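Carbon monoxide oxidation system transcription regulator CooA-1 (Carboxydothermus hydrogenoformans, PDB 6CPB) probably acts as a heme-based, carbon monoxide-sensing, DNA-binding transcription regulator of the CRP family, this chain being its N-terminal heme domain. Local coordinates at residues 6-10 against 71-75; 49-53 against 87-91. One frame throughout, in Å; residues are numbered along the deposited sequence.

Contact 1 (6-10 against 71-75); sequences TNLLE and AGDIF. With SO4 (sulfate ion), chain D.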
ATOM      1  N   THR A   6      -7.010  11.391  -5.805  1.00 14.00           N
ATOM      2  CA  THR A   6      -6.652  10.196  -6.577  1.00 13.16           C
ATOM      3  C   THR A   6      -7.856   9.367  -6.985  1.00 12.21           C
ATOM      4  O   THR A   6      -7.691   8.334  -7.646  1.00 13.08           O
ATOM      5  CB  THR A   6      -5.668   9.263  -5.843  1.00 15.63           C
ATOM      6  OG1 THR A   6      -6.340   8.549  -4.791  1.00 17.59           O
ATOM      7  CG2 THR A   6      -4.455  10.016  -5.300  1.00 18.16           C
ATOM      8  N   ASN A   7      -9.057   9.792  -6.629  1.00 12.28           N
ATOM      9  CA  ASN A   7     -10.238   9.017  -6.971  1.00 11.65           C
ATOM     10  C   ASN A   7     -10.343   8.847  -8.484  1.00 12.18           C
ATOM     11  O   ASN A   7     -10.090   9.779  -9.249  1.00 12.35           O
ATOM     12  CB  ASN A   7     -11.471   9.723  -6.408  1.00 12.12           C
ATOM     13  CG  ASN A   7     -12.726   8.981  -6.691  1.00 12.30           C
ATOM     14  OD1 ASN A   7     -13.334   9.152  -7.750  1.00 13.43           O
ATOM     15  ND2 ASN A   7     -13.133   8.130  -5.759  1.00 12.64           N
ATOM     16  N   LEU A   8     -10.744   7.650  -8.912  1.00 11.15           N
ATOM     17  CA  LEU A   8     -10.722   7.271 -10.320  1.00 10.70           C
ATOM     18  C   LEU A   8     -12.047   7.451 -11.048  1.00 11.14           C
ATOM     19  O   LEU A   8     -12.131   7.102 -12.227  1.00 11.52           O
ATOM     20  CB  LEU A   8     -10.238   5.827 -10.462  1.00 11.10           C
ATOM     21  CG  LEU A   8      -8.778   5.639 -10.049  1.00 12.39           C
ATOM     22  CD1 LEU A   8      -8.468   4.168  -9.912  1.00 12.65           C
ATOM     23  CD2 LEU A   8      -7.803   6.299 -11.028  1.00 15.53           C
ATOM     24  N   LEU A   9     -13.081   8.005 -10.413  1.00 11.80           N
ATOM     25  CA  LEU A   9     -14.317   8.237 -11.157  1.00 12.14           C
ATOM     26  C   LEU A   9     -14.090   9.148 -12.356  1.00 12.37           C
ATOM     27  O   LEU A   9     -14.688   8.940 -13.414  1.00 12.67           O
ATOM     28  CB  LEU A   9     -15.419   8.802 -10.265  1.00 14.32           C
ATOM     29  CG  LEU A   9     -16.051   7.807  -9.295  1.00 15.12           C
ATOM     30  CD1 LEU A   9     -16.983   8.517  -8.315  1.00 17.52           C
ATOM     31  CD2 LEU A   9     -16.795   6.711 -10.035  1.00 20.17           C
ATOM     32  N   GLU A  10     -13.257  10.177 -12.213  1.00 12.71           N
ATOM     33  CA  GLU A  10     -13.021  11.071 -13.343  1.00 13.22           C
ATOM     34  C   GLU A  10     -12.391  10.318 -14.510  1.00 13.39           C
ATOM     35  O   GLU A  10     -12.683  10.613 -15.672  1.00 14.20           O
ATOM     36  CB  GLU A  10     -12.193  12.275 -12.886  1.00 14.94           C
ATOM     37  CG  GLU A  10     -11.859  13.302 -13.971  1.00 16.42           C
ATOM     38  CD  GLU A  10     -10.495  13.099 -14.607  1.00 17.28           C
ATOM     39  OE1 GLU A  10      -9.749  12.202 -14.181  1.00 18.47           O
ATOM     40  OE2 GLU A  10     -10.147  13.864 -15.545  1.00 19.56           O
ATOM     41  N   ALA A  71     -16.709   4.236  -4.624  1.00 12.24           N
ATOM     42  CA  ALA A  71     -16.637   4.248  -6.076  1.00 11.95           C
ATOM     43  C   ALA A  71     -15.452   5.105  -6.506  1.00 10.71           C
ATOM     44  O   ALA A  71     -15.271   6.220  -6.017  1.00 11.69           O
ATOM     45  CB  ALA A  71     -17.945   4.793  -6.652  1.00 13.20           C
ATOM     46  N   GLY A  72     -14.623   4.554  -7.399  1.00 11.00           N
ATOM     47  CA  GLY A  72     -13.397   5.191  -7.827  1.00 10.79           C
ATOM     48  C   GLY A  72     -12.163   4.739  -7.088  1.00 10.40           C
ATOM     49  O   GLY A  72     -11.080   5.253  -7.373  1.00 11.17           O
ATOM     50  N   ASP A  73     -12.289   3.791  -6.165  1.00 10.57           N
ATOM     51  CA  ASP A  73     -11.145   3.189  -5.492  1.00 10.01           C
ATOM     52  C   ASP A  73     -10.817   1.824  -6.090  1.00 10.12           C
ATOM     53  O   ASP A  73     -11.693   1.101  -6.576  1.00 11.78           O
ATOM     54  CB  ASP A  73     -11.402   2.997  -3.991  1.00 10.49           C
ATOM     55  CG  ASP A  73     -11.327   4.282  -3.191  1.00 12.39           C
ATOM     56  OD1 ASP A  73     -10.549   5.187  -3.540  1.00 13.83           O
ATOM     57  OD2 ASP A  73     -12.026   4.355  -2.144  1.00 13.82           O
ATOM     58  N   ILE A  74      -9.533   1.472  -6.025  1.00 10.12           N
ATOM     59  CA  ILE A  74      -8.997   0.253  -6.622  1.00 10.71           C
ATOM     60  C   ILE A  74      -8.289  -0.581  -5.560  1.00 10.43           C
ATOM     61  O   ILE A  74      -7.717  -0.049  -4.606  1.00 11.61           O
ATOM     62  CB  ILE A  74      -8.047   0.653  -7.787  1.00 11.55           C
ATOM     63  CG1 ILE A  74      -7.833  -0.486  -8.787  1.00 12.32           C
ATOM     64  CG2 ILE A  74      -6.727   1.171  -7.283  1.00 13.05           C
ATOM     65  CD1 ILE A  74      -7.181  -0.022 -10.076  1.00 14.46           C
ATOM     66  N   PHE A  75      -8.328  -1.899  -5.729  1.00 10.62           N
ATOM     67  CA  PHE A  75      -7.681  -2.833  -4.802  1.00 10.63           C
ATOM     68  C   PHE A  75      -7.379  -4.121  -5.578  1.00 10.62           C
ATOM     69  O   PHE A  75      -7.411  -4.130  -6.812  1.00 11.48           O
ATOM     70  CB  PHE A  75      -8.529  -2.969  -3.523  1.00 11.32           C
ATOM     71  CG  PHE A  75      -7.880  -3.780  -2.408  1.00 11.19           C
ATOM     72  CD1 PHE A  75      -6.558  -3.581  -2.025  1.00 12.48           C
ATOM     73  CD2 PHE A  75      -8.616  -4.748  -1.752  1.00 11.74           C
ATOM     74  CE1 PHE A  75      -5.988  -4.354  -1.027  1.00 12.20           C
ATOM     75  CE2 PHE A  75      -8.059  -5.503  -0.746  1.00 13.02           C
ATOM     76  CZ  PHE A  75      -6.745  -5.299  -0.376  1.00 12.61           C
TER
HETATM   77  S   SO4 D 202      -9.150  10.153  -2.895  1.00 65.92           S
HETATM   78  O1  SO4 D 202      -9.724  10.941  -3.985  1.00 67.36           O
HETATM   79  O2  SO4 D 202      -7.693  10.152  -3.019  1.00 63.54           O
HETATM   80  O3  SO4 D 202      -9.531  10.743  -1.614  1.00 67.75           O
HETATM   81  O4  SO4 D 202      -9.661   8.786  -2.977  1.00 66.06           O
HETATM   82  O   HOH W   1     -11.574   7.723  -3.385  1.00 18.60           O
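The carboxamide of Asn-7, with chi1 t (-179°), ties the N-terminal segment to the loop 71-73 that leads into strand 74-76. Asn-7 OD1 makes a capping bond of Asx-turn type, accepting from Leu-9 N at 2.9 Å ahead of the short helix 9-12, while Asn-7 ND2 donates to Ala-71 O at 2.9 Å and, through a water, reaches Asp-73 OD1. One residue on, Leu-8 N donates to Gly-72 O at 2.9 Å, so a backbone bond fixes the same register. Gly-72 sits at phi 96°, psi 2°, where a side chain would be jammed against the preceding carbonyl, and a CB here would also collide with Asn-7 ND2. The two leucines share an m,t rotamer: Leu-8 CD1 lies 4.1 Å from Ile-74 CB on the inner side, and Leu-9 CD2 4.1 Å from Ala-71 CB at the margin. Asp-73, chi1 m, carries its carboxylate to Glu-70 N, Asn-112 and a salt bridge with Lys-115, which joins the loop to the long helix 108-135. A sulfate, probably from the crystallisation liquor, is held by Thr-6 N and by Thr-6 OG1, the latter 2.7 Å from its O2. Asn-7 thus forms an Asx turn whose amide also binds the Ala-71 carbonyl, fastening the N-terminal helical segment to the beta roll of a cyclic nucleotide-binding-type domain.

Contact 2 (49-53 against 87-91); sequences KSGRV and EDTTI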
ATOM      1  N   LYS A  49     -16.557   0.590  -9.699  1.00 10.69           N
ATOM      2  CA  LYS A  49     -17.175   1.507 -10.649  1.00 11.47           C
ATOM      3  C   LYS A  49     -18.369   2.232 -10.032  1.00 11.78           C
ATOM      4  O   LYS A  49     -18.560   3.432 -10.245  1.00 13.12           O
ATOM      5  CB  LYS A  49     -17.599   0.726 -11.896  1.00 12.45           C
ATOM      6  CG  LYS A  49     -18.316   1.550 -12.949  1.00 15.14           C
ATOM      7  CD  LYS A  49     -18.584   0.729 -14.196  1.00 18.29           C
ATOM      8  CE  LYS A  49     -19.421   1.495 -15.207  1.00 23.70           C
ATOM      9  NZ  LYS A  49     -19.553   0.704 -16.460  1.00 29.07           N
ATOM     10  N   SER A  50     -19.181   1.512  -9.269  1.00 10.96           N
ATOM     11  CA  SER A  50     -20.287   2.097  -8.527  1.00 11.89           C
ATOM     12  C   SER A  50     -20.510   1.244  -7.290  1.00 11.19           C
ATOM     13  O   SER A  50     -20.213   0.047  -7.288  1.00 11.68           O
ATOM     14  CB  SER A  50     -21.559   2.167  -9.375  1.00 13.92           C
ATOM     15  OG  SER A  50     -21.961   0.881  -9.787  1.00 14.93           O
ATOM     16  N   GLY A  51     -21.031   1.866  -6.234  1.00 11.11           N
ATOM     17  CA  GLY A  51     -21.261   1.172  -4.985  1.00 11.83           C
ATOM     18  C   GLY A  51     -20.163   1.417  -3.979  1.00 10.89           C
ATOM     19  O   GLY A  51     -19.558   2.486  -3.952  1.00 11.94           O
ATOM     20  N   ARG A  52     -19.941   0.446  -3.104  1.00 11.03           N
ATOM     21  CA  ARG A  52     -19.094   0.648  -1.937  1.00 10.76           C
ATOM     22  C   ARG A  52     -18.771  -0.732  -1.396  1.00 10.32           C
ATOM     23  O   ARG A  52     -19.669  -1.576  -1.306  1.00 11.15           O
ATOM     24  CB  ARG A  52     -19.852   1.472  -0.898  1.00 11.81           C
ATOM     25  CG  ARG A  52     -19.032   1.859   0.311  1.00 13.41           C
ATOM     26  CD  ARG A  52     -19.769   2.902   1.121  1.00 16.44           C
ATOM     27  NE  ARG A  52     -20.953   2.311   1.726  1.00 19.01           N
ATOM     28  CZ  ARG A  52     -21.237   2.302   3.025  1.00 18.62           C
ATOM     29  NH1 ARG A  52     -20.440   2.884   3.910  1.00 19.87           N
ATOM     30  NH2 ARG A  52     -22.348   1.712   3.429  1.00 21.99           N
ATOM     31  N   VAL A  53     -17.504  -0.972  -1.054  1.00 10.45           N
ATOM     32  CA  VAL A  53     -17.095  -2.280  -0.562  1.00 10.74           C
ATOM     33  C   VAL A  53     -16.292  -2.141   0.724  1.00 10.47           C
ATOM     34  O   VAL A  53     -15.645  -1.122   0.982  1.00 13.03           O
ATOM     35  CB  VAL A  53     -16.313  -3.108  -1.603  1.00 12.74           C
ATOM     36  CG1 VAL A  53     -17.102  -3.246  -2.899  1.00 12.94           C
ATOM     37  CG2 VAL A  53     -14.971  -2.510  -1.871  1.00 13.44           C
ATOM     38  N   GLU A  87     -23.355  -2.145  -0.519  1.00 13.47           N
ATOM     39  CA  GLU A  87     -24.560  -1.795  -1.257  1.00 13.61           C
ATOM     40  C   GLU A  87     -24.386  -2.444  -2.622  1.00 12.97           C
ATOM     41  O   GLU A  87     -23.323  -2.990  -2.925  1.00 12.45           O
ATOM     42  CB  GLU A  87     -24.704  -0.285  -1.394  1.00 16.37           C
ATOM     43  CG  GLU A  87     -23.512   0.348  -2.009  1.00 19.97           C
ATOM     44  CD  GLU A  87     -23.232   1.739  -1.511  1.00 25.05           C
ATOM     45  OE1 GLU A  87     -23.194   1.921  -0.274  1.00 30.70           O
ATOM     46  OE2 GLU A  87     -22.995   2.626  -2.366  1.00 23.41           O
ATOM     47  N   ASP A  88     -25.404  -2.356  -3.468  1.00 12.81           N
ATOM     48  CA  ASP A  88     -25.255  -2.865  -4.823  1.00 13.29           C
ATOM     49  C   ASP A  88     -24.035  -2.212  -5.467  1.00 11.94           C
ATOM     50  O   ASP A  88     -23.873  -0.989  -5.426  1.00 12.93           O
ATOM     51  CB  ASP A  88     -26.510  -2.564  -5.639  1.00 15.80           C
ATOM     52  CG  ASP A  88     -27.718  -3.377  -5.195  1.00 17.91           C
ATOM     53  OD1 ASP A  88     -27.575  -4.280  -4.337  1.00 20.78           O
ATOM     54  OD2 ASP A  88     -28.821  -3.092  -5.699  1.00 23.06           O
ATOM     55  N   THR A  89     -23.173  -3.036  -6.060  1.00 11.48           N
ATOM     56  CA  THR A  89     -21.850  -2.613  -6.505  1.00 10.62           C
ATOM     57  C   THR A  89     -21.537  -3.215  -7.870  1.00 10.83           C
ATOM     58  O   THR A  89     -21.874  -4.371  -8.138  1.00 11.95           O
ATOM     59  CB  THR A  89     -20.815  -3.068  -5.464  1.00 10.83           C
ATOM     60  OG1 THR A  89     -20.992  -2.326  -4.262  1.00 11.62           O
ATOM     61  CG2 THR A  89     -19.385  -2.880  -5.930  1.00 11.63           C
ATOM     62  N   THR A  90     -20.879  -2.428  -8.718  1.00 10.50           N
ATOM     63  CA  THR A  90     -20.282  -2.923  -9.951  1.00 10.38           C
ATOM     64  C   THR A  90     -18.788  -2.689  -9.886  1.00 10.32           C
ATOM     65  O   THR A  90     -18.344  -1.606  -9.506  1.00 11.26           O
ATOM     66  CB  THR A  90     -20.862  -2.198 -11.171  1.00 11.90           C
ATOM     67  OG1 THR A  90     -22.263  -2.476 -11.251  1.00 13.87           O
ATOM     68  CG2 THR A  90     -20.205  -2.654 -12.466  1.00 13.65           C
ATOM     69  N   ILE A  91     -18.025  -3.704 -10.279  1.00 10.31           N
ATOM     70  CA  ILE A  91     -16.576  -3.593 -10.377  1.00 10.10           C
ATOM     71  C   ILE A  91     -16.124  -3.846 -11.807  1.00 10.17           C
ATOM     72  O   ILE A  91     -16.802  -4.503 -12.600  1.00 11.27           O
ATOM     73  CB  ILE A  91     -15.812  -4.530  -9.431  1.00 11.23           C
ATOM     74  CG1 ILE A  91     -15.867  -5.978  -9.931  1.00 12.19           C
ATOM     75  CG2 ILE A  91     -16.311  -4.370  -8.001  1.00 11.63           C
ATOM     76  CD1 ILE A  91     -15.114  -6.968  -9.051  1.00 12.88           C
TER
HETATM   77  O   HOH W   2     -23.852   0.134  -7.957  1.00 18.99           O
HETATM   78  O   HOH W   3     -24.700   1.424   1.795  1.00 34.15           O
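Running antiparallel, with end-to-end directions 130° apart, the two segments meet in a classic beta bulge: Lys-49 and Ser-50 both face Thr-90. Thr-90 O accepts from Lys-49 N at 2.8 Å and from Ser-50 N at 3.2 Å, and Thr-90 N returns a bond to Ser-50 O at 2.9 Å, making Ser-50 and Thr-90 a hydrogen-bonded pair. The chain turns a corner at Lys-49, near the end of strand 44-50, and continues into strand 52-59 of the other sheet of the cyclic nucleotide-binding-type beta roll. Gly-51 is at phi 99°, psi -151°, angles that call for glycine, and a CB would clash with Thr-89 OG1 and Asp-88 O; Gly-51 CA packs 3.4 Å from Asp-88 O. Thr-89, chi1 m, uses its hydroxyl twice, donating to Glu-87 O and, through Thr-89 OG1, accepting from Arg-52 N at 3.2 Å, while Thr-89 CG2 lies 3.8 Å from Val-53 CG1 in the interior. On the other side of the sheet, Ser-50 OG approaches Thr-90 CB at 3.6 Å and reaches Asp-88 O through a water. The extended Lys-49 side chain passes Thr-90 CG2 on its way to a salt bridge with Glu-26. Beyond the bulge, Arg-52 NE donates to Glu-87 OE1 at 3.0 Å, a salt bridge, and a water spans Arg-52 NH2 and that same OE1.

In the fold
Both contacts are partly buried, but contact 1 has no exposed residue among those touching and contact 2 has two, Lys-49 and Asp-88. They share the sheet in which strands 74-76 and 44-50 are neighbours. Contact 1 brings the N-terminal segment and helix 108-135 onto this sheet, whereas contact 2 pairs strands within the roll; Thr-6 of contact 1 touches Gln-100 of the second subunit. Contact 1 adds a single main-chain bond to its side-chain capping and leucine packing, whereas contact 2 rests chiefly on main-chain pairing, with a salt bridge between partly exposed side chains. Each includes a glycine of positive phi. They meet directly, Leu-9 CD2 lying 3.7 Å from Lys-49 O.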